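PDB 5TTA: putative exported protein, which is of unknown function but is probably exported, and belongs to a family of uncharacterised proteins placed in the E-set clan. Local coordinates for residues I62-S67 and Q184-L189. Numbering follows the deposited sequence.
Sequences ISLTNS and QNDAFL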
loop_
_atom_site.group_PDB
_atom_site.type_symbol
_atom_site.label_atom_id
_atom_site.label_comp_id
_atom_site.label_asym_id
_atom_site.label_seq_id
_atom_site.Cartn_x
_atom_site.Cartn_y
_atom_site.Cartn_z
ATOM N N ILE A 62 -3.345 10.483 -24.894
ATOM C CA ILE A 62 -1.965 10.917 -25.141
ATOM C C ILE A 62 -1.173 9.715 -25.639
ATOM O O ILE A 62 -1.018 8.720 -24.912
ATOM C CB ILE A 62 -1.337 11.509 -23.870
ATOM C CG1 ILE A 62 -2.288 12.568 -23.301
ATOM C CG2 ILE A 62 0.058 12.093 -24.201
ATOM C CD1 ILE A 62 -1.881 13.141 -21.963
ATOM N N SER A 63 -0.690 9.798 -26.880
ATOM C CA SER A 63 0.090 8.716 -27.473
ATOM C C SER A 63 1.563 8.973 -27.181
ATOM O O SER A 63 2.107 10.017 -27.568
ATOM C CB SER A 63 -0.188 8.611 -28.967
ATOM O OG SER A 63 0.756 7.749 -29.577
ATOM N N LEU A 64 2.180 8.056 -26.443
ATOM C CA LEU A 64 3.542 8.174 -25.944
ATOM C C LEU A 64 4.457 7.103 -26.533
ATOM O O LEU A 64 4.028 5.977 -26.858
ATOM C CB LEU A 64 3.568 8.037 -24.412
ATOM C CG LEU A 64 2.703 8.985 -23.590
ATOM C CD1 LEU A 64 2.639 8.500 -22.142
ATOM C CD2 LEU A 64 3.299 10.380 -23.658
ATOM N N THR A 65 5.736 7.454 -26.625
ATOM C CA THR A 65 6.804 6.531 -27.013
ATOM C C THR A 65 7.974 6.760 -26.062
ATOM O O THR A 65 8.457 7.886 -25.964
ATOM C CB THR A 65 7.267 6.763 -28.462
ATOM O OG1 THR A 65 6.202 6.467 -29.385
ATOM C CG2 THR A 65 8.505 5.904 -28.785
ATOM N N ASN A 66 8.438 5.716 -25.377
ATOM C CA ASN A 66 9.669 5.794 -24.575
ATOM C C ASN A 66 10.868 5.663 -25.505
ATOM O O ASN A 66 11.263 4.557 -25.870
ATOM C CB ASN A 66 9.698 4.696 -23.518
ATOM C CG ASN A 66 10.958 4.738 -22.643
ATOM O OD1 ASN A 66 11.895 5.481 -22.906
ATOM N ND2 ASN A 66 10.967 3.931 -21.587
ATOM N N SER A 67 11.477 6.782 -25.876
ATOM C CA SER A 67 12.589 6.740 -26.816
ATOM C C SER A 67 13.938 6.499 -26.147
ATOM O O SER A 67 14.950 6.414 -26.847
ATOM C CB SER A 67 12.633 8.038 -27.625
ATOM O OG SER A 67 12.561 9.166 -26.769
ATOM N N GLN A 184 2.605 3.518 -26.240
ATOM C CA GLN A 184 1.310 3.244 -25.610
ATOM C C GLN A 184 0.483 4.512 -25.520
ATOM O O GLN A 184 1.015 5.623 -25.495
ATOM C CB GLN A 184 1.457 2.619 -24.223
ATOM C CG GLN A 184 2.083 3.471 -23.179
ATOM C CD GLN A 184 2.215 2.720 -21.862
ATOM O OE1 GLN A 184 2.775 1.617 -21.820
ATOM N NE2 GLN A 184 1.677 3.296 -20.790
ATOM N N ASN A 185 -0.836 4.323 -25.450
ATOM C CA ASN A 185 -1.786 5.402 -25.175
ATOM C C ASN A 185 -2.088 5.456 -23.684
ATOM O O ASN A 185 -2.459 4.437 -23.074
ATOM C CB ASN A 185 -3.107 5.191 -25.926
ATOM C CG ASN A 185 -2.992 5.446 -27.407
ATOM O OD1 ASN A 185 -2.258 6.330 -27.851
ATOM N ND2 ASN A 185 -3.701 4.651 -28.192
ATOM N N ASP A 186 -1.970 6.648 -23.104
ATOM C CA ASP A 186 -2.431 6.910 -21.749
ATOM C C ASP A 186 -3.640 7.830 -21.844
ATOM O O ASP A 186 -3.525 8.955 -22.349
ATOM C CB ASP A 186 -1.311 7.518 -20.904
ATOM C CG ASP A 186 -0.234 6.489 -20.537
ATOM O OD1 ASP A 186 -0.360 5.319 -20.965
ATOM O OD2 ASP A 186 0.735 6.849 -19.823
ATOM N N ALA A 187 -4.796 7.341 -21.381
ATOM C CA ALA A 187 -6.085 7.980 -21.634
ATOM C C ALA A 187 -6.689 8.518 -20.346
ATOM O O ALA A 187 -6.641 7.860 -19.301
ATOM C CB ALA A 187 -7.074 7.010 -22.285
ATOM N N PHE A 188 -7.266 9.718 -20.426
ATOM C CA PHE A 188 -7.851 10.383 -19.266
ATOM C C PHE A 188 -9.220 10.938 -19.632
ATOM O O PHE A 188 -9.329 11.786 -20.522
ATOM C CB PHE A 188 -6.934 11.502 -18.778
ATOM C CG PHE A 188 -5.502 11.083 -18.656
ATOM C CD1 PHE A 188 -4.639 11.204 -19.743
ATOM C CD2 PHE A 188 -5.023 10.559 -17.463
ATOM C CE1 PHE A 188 -3.316 10.835 -19.645
ATOM C CE2 PHE A 188 -3.688 10.168 -17.357
ATOM C CZ PHE A 188 -2.835 10.330 -18.443
ATOM N N LEU A 189 -10.260 10.472 -18.923
ATOM C CA LEU A 189 -11.624 10.940 -19.175
ATOM C C LEU A 189 -11.685 12.468 -19.120
ATOM O O LEU A 189 -11.069 13.099 -18.253
ATOM C CB LEU A 189 -12.595 10.308 -18.153
ATOM C CG LEU A 189 -12.868 8.812 -18.417
ATOM C CD1 LEU A 189 -13.682 8.134 -17.270
ATOM C CD2 LEU A 189 -13.634 8.712 -19.721
#
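I62 lays its CD1 obliquely against the ring of F188, 3.6 Å from F188 CE1, where strand 58-66 pairs with strand 183-189 in an antiparallel sheet. Strand 58-66 is the middle of three strands, with 41-50 on its other side, and the sheet packs through I62, L64 and F188 onto strand 72-82 of a second antiparallel sheet, a sandwich-like layering consistent with the E-set assignment. Four backbone hydrogen bonds join the segments. I62 and D186 form one hydrogen-bonded pair: D186 N meets I62 O at 2.9 Å in the carbonyl plane, whereas I62 N reaches D186 O from above the carbonyl plane, 34° out of it. L64 and Q184 form the second such pair, with 2.9 Å both from L64 N to Q184 O and from Q184 N to L64 O. Between them lies the non-hydrogen-bonded pair S63-N185, where N185 CA adds a CA-H...O contact to I62 O at 3.4 Å. The side chains of S63 and N185 take the face opposite I62, L64, Q184, D186 and F188; there the amide oxygen N185 OD1 rests against S63 CB at 3.3 Å. On the other face, I62 CG1 stands anti to the carbonyl carbon (chi1 -51°), and the extended chi2 carries CD1 to the F188 ring, which also stacks with Y134. L64 CD1 abuts the D186 carboxylate, 3.4 Å from D186 OD2, the two side chains crossing at about a right angle. That carboxylate is fixed by two partners: Y75 OH hydrogen-bonds OD2, and the amide of Q184, two residues back along the strand, holds the other oxygen, Q184 NE2 lying 2.9 Å from D186 OD1 and using its syn lone pair.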